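Local coordinates for mandelate racemase/muconate lactonizing enzyme (Roseovarius nubinhibens ISM, PDB 3FVD), which probably catalyses a proton-abstraction reaction beside a substrate carboxylate, as in its enolase-superfamily relatives, and binds a magnesium ion, at residues I5-V10 and Y37-T42; P106-C111 and G273-R278; A132-I137 and L344-S349; R192-V197 and W218-C223; P239-E244 and G263-P268. All coordinates share one frame; numbering follows the deposited sequence.

Interaction 1 of 5, residues I5-V10 and Y37-T42; sequences ITRLTV and YLRIDT
Thr6 and Arg7 both face Asp41, a classic beta bulge in the antiparallel hairpin of strands 5-22 and 29-42. The bulge rests on two backbone bonds, Thr6 N to Asp41 O at 2.9 Å and Asp41 N to Arg7 O at 2.9 Å; it shifts the register by one before the regular pairing of Thr9 with Arg39. On the Arg7, Thr9 and Arg39 face a salt-bridge network centres on Asp41 OD1. A bend at chi3 (72°) turns the Arg7 guanidinium side-on to it, NE at 3.1 Å from OD1 and NH2 at 3.2 Å from OD1, both from one face of the carboxylate. Water 1 donates to the same oxygen, 2.5 Å from Asp41 OD1, and accepts from Thr9 OG1. Arg7 NH2 lies over one face of the Arg39 guanidinium, toward its rim, with the two planes 23° apart and NH2 to NH2 at 3.2 Å; the nearby carboxylate probably offsets these like charges. Asp41 OD2 is held separately by Thr47. The other face is apolar. Leu8 lies alongside Ile40, and Leu8 CD2 to Ile40 CG1, at 3.4 Å, is tighter than usual carbon contact. Ile5 CG2 meets Ile40 CG2 at 3.7 Å. This face packs on helices 64-78 and 101-119, while strand 367-370 pairs with strand 5-22 along its other edge.

Interaction 2 of 5, residues P106-C111 and G273-R278; sequences PIDMAC and GLTRAR
Asp108 reaches from helix 101-119 to the start of helix 274-287, where both its carboxylate oxygens accept hydrogen bonds. OD2 takes two backbone donors from the first turn: Leu274 N at 2.7 Å from Asp108 OD2, with a bent N-H...O angle of 135°, and Thr275 N at 3.1 Å from Asp108 OD2, straighter at 156°. Both come from the same face of the carboxylate and out of its plane. OD1 takes the hydroxyl instead: Thr275 OG1 donates to Asp108 OD1 at 2.6 Å through the syn lone pair of that oxygen. Asn90 ND2 is a further donor to OD1, and Trp112 NE1 bonds to Thr275 OG1, so the threonine hydroxyl has two partners, the carboxylate and the indole. The carboxylate gets there because CG stands anti to the Asp108 backbone nitrogen (chi1 176°), which carries it out from its helix toward the other. Apolar packing adds little, Met109 CG lying 4.5 Å from Leu274 CD2. Gly273 occupies the N-cap position and has no side chain to accept from the first turn; Asp108 supplies acceptors from another helix. Its negative charge at this helix start would probably be favoured by the helix dipole. The helices run nearly perpendicular, their short axes 9.5 Å apart. Such a buried polar junction joins the N-terminal domain to the C-terminal barrel, the two-domain plan of the enolase superfamily.

Interaction 3 of 5, residues A132-I137 and L344-S349; sequences ATPVPI and LATPPS
Val135 N donates to Ala345 O in a short and almost straight bond of 2.7 Å, with an N-H...O angle of 177°. The return bond, Ala345 N to Val135 O at 2.9 Å, closes the antiparallel hydrogen-bonded pair. Pro136, lacking an N-H, faces Leu344 in the following non-hydrogen-bonded pair. There Leu344 CD2 comes up beside the start of the proline, 3.8 Å from Pro136 N, while Leu344 CB approaches the ring of Pro134. Across the sheet, on the Val135 and Ala345 face, the end of Ile137 folds over the methyl of Ala345, with Ile137 CD1 to Ala345 CB at 3.9 Å. With Ile137 CG1 beside the backbone nitrogen (chi1 -59°), a turned chi2 (-50°) brings CD1 against the strand opposite. Strand 135-141 is the first parallel strand of the TIM-barrel-like C-terminal domain, and 344-345 adds a short antiparallel edge strand to it. Beyond the paired residues the chains still run alongside each other, held by van der Waals contact. The two branches of Thr346 divide: OG1 sits 3.4 Å from Pro134 CB, and CG2 sits 3.6 Å from Ala132 O. The Pro347 ring comes in next, its CD 3.6 Å from Thr133 O. Farther along, Ala132 CB touches Ser349 OG at 3.5 Å, and Trp124 of helix 123-126 packs against Ala132, Pro347 and Ser349.

Interaction 4 of 5, residues R192-V197 and W218-C223; sequences RVTFDV and WIEQPC. With MG (magnesium ion), chain C.
Asp196 and Glu220 lay their carboxylates one over the other at the C-terminal ends of neighbouring parallel strands, 192-196 and 218-220, of the TIM-barrel-like domain; helix 203-210 links the strands in a beta-alpha-beta crossover. The carboxylate planes are only 1° apart, with Asp196 OD1 3.6 Å from Glu220 CD. Two acid groups stacked this way would repel unless cations balance them, and cations are at hand: Glu220 OE2 binds magnesium at 2.4 Å, Lys265 pairs with Glu220, and Lys167 pairs with Asp196 OD2. Asp196 OD1 lies 3.1 Å from the ion, long for a direct bond, although this residue is a recorded magnesium ligand. Water 2, itself on the metal, donates to Asp196 OD2. Both acids send CG anti to the backbone nitrogen (chi1 -173° and 179°), and the glutamate chain runs out extended, so its carboxylate reaches the stack and the ion. On the same face Thr194 CG2 touches Glu220 OE1 at 3.5 Å, and Thr194 OG1 comes obliquely toward the Trp218 ring. On the Phe195 and Ile219 face the contact is apolar: Ile219 CD1 turns toward Phe195 CB, while its CG2 reaches Val197 CG2, just past the strand, at 3.7 Å. Between the faces, Phe195 N to Trp218 O (2.9 Å) and Glu220 N to Phe195 O (2.8 Å) fix the register; the Val197 N bond to Glu220 O is weak. Past the strand, Gln221 NE2 donates to Cys223 O at 2.8 Å, with that oxygen close to its amide plane.

Interaction 5 of 5, residues P239-E244 and G263-P268; sequences PIMLDE and GVKIKP. With MG (magnesium ion), chain C.
Met241 packs closely against the opposite strand, its SD lying 3.3 Å from Val264 C after a bend at chi2 that folds the sulfur over the Gly263-Val264 backbone. Beside it two sound bonds hold the strands: Leu242 N to Gly263 O at 3.0 Å and Lys265 N to Leu242 O at 2.9 Å. Contact is slacker elsewhere, with Leu242 CB 4.4 Å from Val264 CG1 and a weak, bent bond from Gly263 N to Ile240 O at 3.4 Å. Strands 240-242 and 263-266 are consecutive parallel strands of the barrel, joined by helix 249-257 in a beta-alpha-beta unit, and their C-terminal ends carry the watered, metal-binding side. Here Asp243 OD2 is shared between magnesium at 2.7 Å and Lys267 NZ at 3.0 Å, the amine using the syn lone pair. Lys265 crosses the same carboxylate obliquely with its CD and carries its NZ on to Glu220. Asp243 OD1 pairs with Arg270 and accepts from water 4. Glu244 bends at chi2 so that both its oxygens reach the magnesium, OE2 closer at 2.5 Å; waters 2 and 3 bind the same ion.

In the fold
Interactions 4 and 5 together build the magnesium site: their centres are 10 Å apart, they share the ion and waters 2 and 3, and strands 218-220 and 240-242 are neighbours in the barrel. A salt bridge ties them directly, Glu220 OE2 to Lys265 NZ at 2.6 Å. Interaction 5 also touches interaction 2, whose centre is 18 Å away; there Gly273 N lies 2.8 Å from Pro268 O, a probable hydrogen bond. Interaction 2 in turn packs against interaction 1, with Leu38 CD2 3.5 Å from Ile107 CG1, so contacts run from metal site to N-terminal sheet. Interaction 3 joins the same barrel sheet, its nearest atoms about 8 Å from interaction 4.

Interaction 1 of 5, residues I5-V10 and Y37-T42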
# COMPACT_ATOMS: atom_id res chain seq x y z
N ILE A 5 -8.25 -20.05 45.02
CA ILE A 5 -9.59 -19.48 45.08
C ILE A 5 -10.53 -20.51 45.66
O ILE A 5 -10.54 -21.66 45.25
CB ILE A 5 -10.11 -19.01 43.70
CG1 ILE A 5 -9.24 -17.83 43.22
CG2 ILE A 5 -11.60 -18.62 43.82
CD1 ILE A 5 -9.53 -17.31 41.80
N THR A 6 -11.36 -20.06 46.57
CA THR A 6 -12.08 -20.92 47.47
C THR A 6 -13.57 -20.68 47.35
O THR A 6 -14.38 -21.58 47.55
CB THR A 6 -11.51 -20.66 48.89
OG1 THR A 6 -10.67 -21.76 49.23
CG2 THR A 6 -12.53 -20.42 49.90
N ARG A 7 -13.93 -19.46 46.97
CA ARG A 7 -15.32 -19.08 46.88
C ARG A 7 -15.41 -17.81 46.06
O ARG A 7 -14.53 -16.94 46.15
CB ARG A 7 -15.91 -18.85 48.28
CG ARG A 7 -17.44 -18.66 48.35
CD ARG A 7 -18.00 -18.61 49.82
NE ARG A 7 -17.64 -17.35 50.50
CZ ARG A 7 -18.04 -16.98 51.73
NH1 ARG A 7 -18.84 -17.77 52.47
NH2 ARG A 7 -17.62 -15.80 52.23
N LEU A 8 -16.48 -17.71 45.30
CA LEU A 8 -16.83 -16.50 44.60
C LEU A 8 -18.23 -16.11 45.03
O LEU A 8 -19.15 -16.92 44.99
CB LEU A 8 -16.80 -16.77 43.11
CG LEU A 8 -15.43 -17.26 42.60
CD1 LEU A 8 -15.55 -18.00 41.32
CD2 LEU A 8 -14.54 -16.10 42.38
N THR A 9 -18.41 -14.85 45.41
CA THR A 9 -19.74 -14.38 45.79
C THR A 9 -20.15 -13.18 44.97
O THR A 9 -19.39 -12.26 44.80
CB THR A 9 -19.76 -14.02 47.26
OG1 THR A 9 -19.24 -15.14 48.01
CG2 THR A 9 -21.19 -13.72 47.72
N VAL A 10 -21.39 -13.18 44.49
CA VAL A 10 -21.85 -12.19 43.52
C VAL A 10 -22.90 -11.33 44.17
O VAL A 10 -23.82 -11.85 44.79
CB VAL A 10 -22.43 -12.89 42.28
CG1 VAL A 10 -22.94 -11.89 41.26
CG2 VAL A 10 -21.38 -13.73 41.64
N TYR A 37 -20.91 -6.51 42.10
CA TYR A 37 -19.72 -6.64 42.93
C TYR A 37 -19.40 -8.14 43.06
O TYR A 37 -20.32 -8.96 43.30
CB TYR A 37 -19.96 -6.08 44.34
CG TYR A 37 -19.67 -4.62 44.57
CD1 TYR A 37 -19.32 -4.19 45.83
CD2 TYR A 37 -19.80 -3.64 43.54
CE1 TYR A 37 -19.04 -2.85 46.07
CE2 TYR A 37 -19.52 -2.32 43.78
CZ TYR A 37 -19.15 -1.93 45.04
OH TYR A 37 -18.89 -0.63 45.30
N LEU A 38 -18.12 -8.49 42.93
CA LEU A 38 -17.72 -9.87 43.07
C LEU A 38 -16.74 -9.96 44.20
O LEU A 38 -15.81 -9.13 44.29
CB LEU A 38 -17.06 -10.34 41.75
CG LEU A 38 -16.40 -11.71 41.75
CD1 LEU A 38 -17.43 -12.83 41.86
CD2 LEU A 38 -15.56 -11.87 40.46
N ARG A 39 -16.93 -10.94 45.08
CA ARG A 39 -15.93 -11.16 46.13
C ARG A 39 -15.28 -12.50 45.86
O ARG A 39 -15.98 -13.50 45.69
CB ARG A 39 -16.55 -11.13 47.56
CG ARG A 39 -15.50 -11.46 48.67
CD ARG A 39 -16.08 -11.63 50.09
NE ARG A 39 -17.23 -12.53 50.13
CZ ARG A 39 -18.22 -12.49 51.04
NH1 ARG A 39 -18.20 -11.56 52.04
NH2 ARG A 39 -19.24 -13.38 50.95
N ILE A 40 -13.96 -12.50 45.80
CA ILE A 40 -13.17 -13.73 45.72
C ILE A 40 -12.42 -14.02 47.03
O ILE A 40 -11.55 -13.22 47.43
CB ILE A 40 -12.12 -13.65 44.59
CG1 ILE A 40 -12.81 -13.28 43.31
CG2 ILE A 40 -11.34 -14.95 44.50
CD1 ILE A 40 -11.96 -13.43 42.06
N ASP A 41 -12.75 -15.15 47.67
CA ASP A 41 -12.02 -15.61 48.85
C ASP A 41 -10.94 -16.63 48.48
O ASP A 41 -11.07 -17.35 47.49
CB ASP A 41 -13.00 -16.25 49.86
CG ASP A 41 -14.04 -15.25 50.34
OD1 ASP A 41 -15.27 -15.43 50.10
OD2 ASP A 41 -13.62 -14.23 50.93
N THR A 42 -9.89 -16.73 49.28
CA THR A 42 -8.92 -17.80 49.07
C THR A 42 -8.73 -18.60 50.35
O THR A 42 -9.23 -18.20 51.41
CB THR A 42 -7.60 -17.23 48.70
OG1 THR A 42 -7.08 -16.55 49.82
CG2 THR A 42 -7.73 -16.25 47.49
O HOH W 1 -16.65 -15.08 48.09

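Interaction 2 of 5, residues P106-C111 and G273-R278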
# COMPACT_ATOMS: atom_id res chain seq x y z
N PRO A 106 -14.39 -7.64 36.33
CA PRO A 106 -14.40 -7.75 37.79
C PRO A 106 -13.61 -8.94 38.35
O PRO A 106 -13.10 -8.86 39.48
CB PRO A 106 -15.89 -7.95 38.14
CG PRO A 106 -16.56 -8.34 36.84
CD PRO A 106 -15.77 -7.60 35.80
N ILE A 107 -13.51 -10.04 37.61
CA ILE A 107 -12.76 -11.18 38.16
C ILE A 107 -11.29 -10.82 38.23
O ILE A 107 -10.65 -11.03 39.23
CB ILE A 107 -12.92 -12.43 37.29
CG1 ILE A 107 -14.38 -12.86 37.31
CG2 ILE A 107 -11.94 -13.51 37.74
CD1 ILE A 107 -14.81 -13.57 36.09
N ASP A 108 -10.77 -10.26 37.16
CA ASP A 108 -9.37 -9.84 37.10
C ASP A 108 -9.01 -8.75 38.14
O ASP A 108 -7.90 -8.72 38.72
CB ASP A 108 -9.07 -9.34 35.69
CG ASP A 108 -7.65 -8.80 35.54
OD1 ASP A 108 -6.72 -9.60 35.29
OD2 ASP A 108 -7.49 -7.54 35.67
N MET A 109 -9.94 -7.82 38.34
CA MET A 109 -9.78 -6.74 39.31
C MET A 109 -9.63 -7.36 40.71
O MET A 109 -8.75 -6.99 41.45
CB MET A 109 -11.02 -5.85 39.23
CG MET A 109 -10.93 -4.45 39.90
SD MET A 109 -12.46 -3.50 39.85
CE MET A 109 -12.83 -3.67 38.09
N ALA A 110 -10.48 -8.33 41.05
CA ALA A 110 -10.39 -8.99 42.36
C ALA A 110 -9.08 -9.78 42.52
O ALA A 110 -8.53 -9.79 43.62
CB ALA A 110 -11.58 -9.88 42.63
N CYS A 111 -8.57 -10.40 41.46
CA CYS A 111 -7.30 -11.08 41.59
C CYS A 111 -6.18 -10.09 41.81
O CYS A 111 -5.28 -10.38 42.60
CB CYS A 111 -7.02 -11.96 40.41
SG CYS A 111 -8.26 -13.34 40.27
N GLY A 273 -10.50 -5.97 32.01
CA GLY A 273 -9.76 -5.91 33.27
C GLY A 273 -8.49 -5.14 33.23
O GLY A 273 -8.16 -4.53 32.23
N LEU A 274 -7.75 -5.22 34.33
CA LEU A 274 -6.56 -4.46 34.54
C LEU A 274 -5.39 -5.06 33.80
O LEU A 274 -4.53 -4.36 33.30
CB LEU A 274 -6.24 -4.47 36.04
CG LEU A 274 -6.32 -3.17 36.78
CD1 LEU A 274 -7.08 -2.11 35.96
CD2 LEU A 274 -6.96 -3.46 38.13
N THR A 275 -5.35 -6.38 33.72
CA THR A 275 -4.24 -7.05 33.05
C THR A 275 -4.30 -6.65 31.58
O THR A 275 -3.32 -6.22 31.00
CB THR A 275 -4.41 -8.58 33.21
OG1 THR A 275 -4.35 -8.92 34.63
CG2 THR A 275 -3.37 -9.37 32.36
N ARG A 276 -5.47 -6.78 30.98
CA ARG A 276 -5.57 -6.39 29.59
C ARG A 276 -5.42 -4.85 29.41
O ARG A 276 -4.89 -4.38 28.40
CB ARG A 276 -6.90 -6.86 29.01
CG ARG A 276 -7.09 -8.42 28.93
CD ARG A 276 -6.51 -9.10 27.66
NE ARG A 276 -6.64 -10.57 27.72
CZ ARG A 276 -5.72 -11.40 28.28
NH1 ARG A 276 -5.94 -12.70 28.31
NH2 ARG A 276 -4.58 -10.94 28.82
N ALA A 277 -5.91 -4.07 30.37
CA ALA A 277 -5.84 -2.59 30.26
C ALA A 277 -4.41 -2.16 30.36
O ALA A 277 -3.96 -1.30 29.64
CB ALA A 277 -6.73 -1.91 31.34
N ARG A 278 -3.65 -2.88 31.13
CA ARG A 278 -2.29 -2.48 31.33
C ARG A 278 -1.46 -2.70 30.08
O ARG A 278 -0.60 -1.91 29.73
CB ARG A 278 -1.70 -3.25 32.51
CG ARG A 278 -0.36 -2.68 32.90
CD ARG A 278 0.72 -3.57 32.39
NE ARG A 278 0.76 -4.80 33.13
CZ ARG A 278 1.50 -5.01 34.24
NH1 ARG A 278 2.29 -4.03 34.72
NH2 ARG A 278 1.47 -6.23 34.83

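Interaction 3 of 5, residues A132-I137 and L344-S349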
# COMPACT_ATOMS: atom_id res chain seq x y z
N ALA A 132 1.59 7.76 44.29
CA ALA A 132 0.13 7.92 44.19
C ALA A 132 -0.20 9.29 43.56
O ALA A 132 -0.59 10.23 44.23
CB ALA A 132 -0.51 7.71 45.60
N THR A 133 -0.00 9.41 42.27
CA THR A 133 -0.10 10.72 41.62
C THR A 133 -1.56 11.16 41.63
O THR A 133 -2.42 10.40 41.18
CB THR A 133 0.44 10.65 40.15
OG1 THR A 133 1.80 10.20 40.17
CG2 THR A 133 0.41 11.99 39.49
N PRO A 134 -1.84 12.37 42.17
CA PRO A 134 -3.18 12.90 41.99
C PRO A 134 -3.49 13.05 40.48
O PRO A 134 -2.72 13.65 39.75
CB PRO A 134 -3.13 14.26 42.75
CG PRO A 134 -1.66 14.67 42.66
CD PRO A 134 -0.94 13.35 42.83
N VAL A 135 -4.59 12.47 40.03
CA VAL A 135 -5.00 12.46 38.62
C VAL A 135 -6.10 13.47 38.37
O VAL A 135 -7.12 13.39 39.03
CB VAL A 135 -5.52 11.08 38.21
CG1 VAL A 135 -6.07 11.07 36.74
CG2 VAL A 135 -4.39 10.11 38.26
N PRO A 136 -5.94 14.38 37.38
CA PRO A 136 -7.04 15.32 37.07
C PRO A 136 -8.30 14.60 36.62
O PRO A 136 -8.22 13.61 35.89
CB PRO A 136 -6.49 16.17 35.92
CG PRO A 136 -5.03 15.90 35.87
CD PRO A 136 -4.79 14.56 36.49
N ILE A 137 -9.46 15.12 37.02
CA ILE A 137 -10.75 14.56 36.72
C ILE A 137 -11.44 15.49 35.70
O ILE A 137 -11.34 16.71 35.83
CB ILE A 137 -11.58 14.50 38.01
CG1 ILE A 137 -10.87 13.64 39.06
CG2 ILE A 137 -12.97 13.91 37.75
CD1 ILE A 137 -10.42 12.24 38.45
N LEU A 344 -9.05 16.79 41.30
CA LEU A 344 -8.01 15.77 41.29
C LEU A 344 -8.48 14.61 42.12
O LEU A 344 -9.22 14.81 43.07
CB LEU A 344 -6.71 16.28 41.93
CG LEU A 344 -6.05 17.46 41.23
CD1 LEU A 344 -5.12 18.08 42.23
CD2 LEU A 344 -5.30 17.08 39.93
N ALA A 345 -8.01 13.40 41.80
CA ALA A 345 -8.26 12.27 42.67
C ALA A 345 -7.04 11.40 42.79
O ALA A 345 -6.27 11.27 41.82
CB ALA A 345 -9.42 11.46 42.18
N THR A 346 -6.86 10.81 43.97
CA THR A 346 -5.60 10.22 44.32
C THR A 346 -5.97 8.79 44.66
O THR A 346 -6.92 8.54 45.42
CB THR A 346 -4.95 10.97 45.56
OG1 THR A 346 -4.61 12.34 45.18
CG2 THR A 346 -3.70 10.29 46.05
N PRO A 347 -5.27 7.82 44.06
CA PRO A 347 -5.61 6.42 44.40
C PRO A 347 -5.01 6.16 45.77
O PRO A 347 -4.10 6.89 46.18
CB PRO A 347 -4.84 5.63 43.36
CG PRO A 347 -3.61 6.57 43.05
CD PRO A 347 -4.12 7.94 43.13
N PRO A 348 -5.54 5.16 46.50
CA PRO A 348 -5.09 4.79 47.83
C PRO A 348 -3.69 4.19 47.79
O PRO A 348 -3.19 3.79 46.72
CB PRO A 348 -6.05 3.66 48.21
CG PRO A 348 -7.13 3.70 47.31
CD PRO A 348 -6.70 4.39 46.08
N SER A 349 -3.07 4.04 48.95
CA SER A 349 -1.73 3.49 48.96
C SER A 349 -1.68 2.25 49.80
O SER A 349 -0.60 1.68 49.99
CB SER A 349 -0.68 4.54 49.41
OG SER A 349 -0.53 5.57 48.43

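Interaction 4 of 5, residues R192-V197 and W218-C223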
# COMPACT_ATOMS: atom_id res chain seq x y z
N ARG A 192 -9.33 22.78 29.18
CA ARG A 192 -9.28 21.94 27.98
C ARG A 192 -10.62 21.31 27.77
O ARG A 192 -11.31 21.04 28.74
CB ARG A 192 -8.21 20.83 28.11
CG ARG A 192 -6.80 21.33 28.33
CD ARG A 192 -5.86 20.66 27.31
NE ARG A 192 -5.71 21.54 26.15
CZ ARG A 192 -5.47 21.18 24.89
NH1 ARG A 192 -5.34 19.88 24.53
NH2 ARG A 192 -5.37 22.16 23.98
N VAL A 193 -11.00 21.08 26.51
CA VAL A 193 -12.24 20.36 26.19
C VAL A 193 -11.96 19.23 25.22
O VAL A 193 -11.14 19.42 24.35
CB VAL A 193 -13.27 21.18 25.33
CG1 VAL A 193 -14.56 21.28 25.98
CG2 VAL A 193 -12.72 22.44 24.71
N THR A 194 -12.74 18.16 25.31
CA THR A 194 -12.85 17.14 24.30
C THR A 194 -14.29 17.08 23.84
O THR A 194 -15.19 17.08 24.67
CB THR A 194 -12.50 15.74 24.95
OG1 THR A 194 -11.11 15.72 25.29
CG2 THR A 194 -12.82 14.54 24.04
N PHE A 195 -14.49 16.98 22.52
CA PHE A 195 -15.84 16.87 21.95
C PHE A 195 -16.14 15.41 21.80
O PHE A 195 -15.61 14.75 20.89
CB PHE A 195 -15.96 17.66 20.65
CG PHE A 195 -15.82 19.15 20.87
CD1 PHE A 195 -14.62 19.79 20.59
CD2 PHE A 195 -16.91 19.91 21.45
CE1 PHE A 195 -14.50 21.18 20.83
CE2 PHE A 195 -16.78 21.22 21.70
CZ PHE A 195 -15.58 21.87 21.38
N ASP A 196 -16.91 14.89 22.74
CA ASP A 196 -17.36 13.48 22.69
C ASP A 196 -18.62 13.32 21.80
O ASP A 196 -19.70 13.72 22.18
CB ASP A 196 -17.61 12.95 24.12
CG ASP A 196 -17.91 11.45 24.18
OD1 ASP A 196 -17.74 10.74 23.15
OD2 ASP A 196 -18.30 10.95 25.27
N VAL A 197 -18.47 12.71 20.64
CA VAL A 197 -19.54 12.56 19.67
C VAL A 197 -20.26 11.24 19.91
O VAL A 197 -21.39 11.05 19.52
CB VAL A 197 -18.91 12.50 18.23
CG1 VAL A 197 -19.97 12.48 17.20
CG2 VAL A 197 -17.99 13.72 18.01
N TRP A 218 -9.56 17.95 20.61
CA TRP A 218 -9.86 16.54 20.42
C TRP A 218 -11.30 16.30 20.04
O TRP A 218 -12.22 16.91 20.64
CB TRP A 218 -9.67 15.77 21.71
CG TRP A 218 -8.31 15.52 22.17
CD1 TRP A 218 -7.67 16.16 23.20
CD2 TRP A 218 -7.45 14.46 21.75
NE1 TRP A 218 -6.45 15.58 23.42
CE2 TRP A 218 -6.28 14.53 22.55
CE3 TRP A 218 -7.54 13.44 20.78
CZ2 TRP A 218 -5.22 13.63 22.42
CZ3 TRP A 218 -6.47 12.55 20.61
CH2 TRP A 218 -5.35 12.61 21.45
N ILE A 219 -11.48 15.39 19.06
CA ILE A 219 -12.78 14.80 18.75
C ILE A 219 -12.75 13.32 19.15
O ILE A 219 -11.86 12.55 18.71
CB ILE A 219 -13.06 14.86 17.27
CG1 ILE A 219 -12.77 16.27 16.71
CG2 ILE A 219 -14.54 14.41 16.94
CD1 ILE A 219 -13.57 17.43 17.42
N GLU A 220 -13.70 12.91 19.97
CA GLU A 220 -13.66 11.53 20.46
C GLU A 220 -14.67 10.65 19.72
O GLU A 220 -15.85 10.97 19.63
CB GLU A 220 -13.90 11.51 21.97
CG GLU A 220 -13.91 10.19 22.63
CD GLU A 220 -14.32 10.31 24.10
OE1 GLU A 220 -14.30 11.46 24.66
OE2 GLU A 220 -14.71 9.25 24.69
N GLN A 221 -14.18 9.56 19.15
CA GLN A 221 -15.04 8.57 18.46
C GLN A 221 -16.17 9.22 17.61
O GLN A 221 -17.32 9.14 17.96
CB GLN A 221 -15.59 7.58 19.51
CG GLN A 221 -16.20 6.27 18.98
CD GLN A 221 -15.18 5.31 18.43
OE1 GLN A 221 -14.28 4.83 19.13
NE2 GLN A 221 -15.33 5.01 17.17
N PRO A 222 -15.83 9.91 16.50
CA PRO A 222 -16.90 10.52 15.70
C PRO A 222 -17.90 9.49 15.13
O PRO A 222 -19.17 9.73 15.13
CB PRO A 222 -16.17 11.26 14.55
CG PRO A 222 -14.77 10.72 14.52
CD PRO A 222 -14.48 10.15 15.93
N CYS A 223 -17.36 8.34 14.72
CA CYS A 223 -18.19 7.37 14.00
C CYS A 223 -18.27 6.03 14.70
O CYS A 223 -17.59 5.80 15.68
CB CYS A 223 -17.62 7.18 12.60
SG CYS A 223 -17.53 8.71 11.60
MG MG C . -16.51 7.95 23.75
O HOH W 2 -18.35 8.40 25.43
O HOH W 3 -17.53 8.59 21.75

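Interaction 5 of 5, residues P239-E244 and G263-P268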
# COMPACT_ATOMS: atom_id res chain seq x y z
N PRO A 239 -7.10 16.27 16.21
CA PRO A 239 -6.64 15.09 16.93
C PRO A 239 -7.88 14.20 17.20
O PRO A 239 -8.93 14.71 17.62
CB PRO A 239 -6.15 15.66 18.28
CG PRO A 239 -5.88 17.14 18.03
CD PRO A 239 -6.91 17.53 16.97
N ILE A 240 -7.75 12.89 16.94
CA ILE A 240 -8.89 11.94 17.05
C ILE A 240 -8.55 11.03 18.20
O ILE A 240 -7.43 10.57 18.30
CB ILE A 240 -9.07 11.05 15.75
CG1 ILE A 240 -9.84 11.78 14.66
CG2 ILE A 240 -9.93 9.82 16.08
CD1 ILE A 240 -9.49 13.19 14.47
N MET A 241 -9.52 10.78 19.08
CA MET A 241 -9.46 9.97 20.31
C MET A 241 -10.40 8.80 19.98
O MET A 241 -11.55 9.02 19.57
CB MET A 241 -9.99 10.81 21.51
CG MET A 241 -10.23 10.25 23.04
SD MET A 241 -8.81 9.49 23.75
CE MET A 241 -7.73 10.98 23.98
N LEU A 242 -9.93 7.55 20.10
CA LEU A 242 -10.82 6.40 19.97
C LEU A 242 -11.18 5.86 21.31
O LEU A 242 -10.45 6.03 22.25
CB LEU A 242 -10.23 5.28 19.11
CG LEU A 242 -10.00 5.70 17.64
CD1 LEU A 242 -9.48 4.56 16.93
CD2 LEU A 242 -11.29 6.10 16.97
N ASP A 243 -12.33 5.20 21.38
CA ASP A 243 -12.87 4.71 22.62
C ASP A 243 -13.73 3.42 22.40
O ASP A 243 -13.24 2.33 22.54
CB ASP A 243 -13.68 5.85 23.30
CG ASP A 243 -14.34 5.41 24.64
OD1 ASP A 243 -14.01 4.32 25.13
OD2 ASP A 243 -15.20 6.16 25.22
N GLU A 244 -14.99 3.57 22.08
CA GLU A 244 -15.92 2.48 22.07
C GLU A 244 -15.62 1.37 21.05
O GLU A 244 -16.01 0.24 21.30
CB GLU A 244 -17.35 2.98 21.82
CG GLU A 244 -17.96 3.78 22.97
CD GLU A 244 -17.56 5.27 23.00
OE1 GLU A 244 -16.82 5.77 22.11
OE2 GLU A 244 -17.94 5.94 24.01
N GLY A 263 -4.93 9.21 20.19
CA GLY A 263 -5.10 8.76 21.59
C GLY A 263 -6.25 7.80 21.70
O GLY A 263 -7.03 7.65 20.74
N VAL A 264 -6.36 7.14 22.84
CA VAL A 264 -7.47 6.23 23.12
C VAL A 264 -7.88 6.41 24.56
O VAL A 264 -7.06 6.87 25.39
CB VAL A 264 -7.09 4.72 22.86
CG1 VAL A 264 -6.58 4.55 21.47
CG2 VAL A 264 -5.98 4.21 23.89
N LYS A 265 -9.13 6.05 24.87
CA LYS A 265 -9.52 5.82 26.26
C LYS A 265 -9.41 4.35 26.56
O LYS A 265 -9.73 3.50 25.72
CB LYS A 265 -10.96 6.22 26.50
CG LYS A 265 -11.26 7.63 26.19
CD LYS A 265 -12.63 7.88 26.69
CE LYS A 265 -12.80 9.30 27.19
NZ LYS A 265 -14.26 9.69 27.25
N ILE A 266 -9.00 4.03 27.78
CA ILE A 266 -8.89 2.65 28.20
C ILE A 266 -9.84 2.42 29.39
O ILE A 266 -9.69 3.07 30.43
CB ILE A 266 -7.45 2.28 28.65
CG1 ILE A 266 -6.43 2.73 27.62
CG2 ILE A 266 -7.36 0.78 28.90
CD1 ILE A 266 -5.00 2.55 28.04
N LYS A 267 -10.82 1.53 29.22
CA LYS A 267 -11.80 1.24 30.23
C LYS A 267 -11.81 -0.26 30.51
O LYS A 267 -12.28 -1.06 29.69
CB LYS A 267 -13.18 1.69 29.73
CG LYS A 267 -13.27 3.19 29.46
CD LYS A 267 -14.72 3.64 29.16
CE LYS A 267 -14.65 5.12 28.69
NZ LYS A 267 -15.96 5.57 28.06
N PRO A 268 -11.36 -0.66 31.69
CA PRO A 268 -11.30 -2.10 32.05
C PRO A 268 -12.53 -2.97 31.68
O PRO A 268 -12.36 -4.10 31.21
CB PRO A 268 -11.09 -2.07 33.56
CG PRO A 268 -10.38 -0.82 33.77
CD PRO A 268 -11.00 0.18 32.85
MG MG C . -16.51 7.95 23.75
O HOH W 4 -15.92 2.98 26.02
O HOH W 3 -17.53 8.59 21.75
O HOH W 2 -18.35 8.40 25.43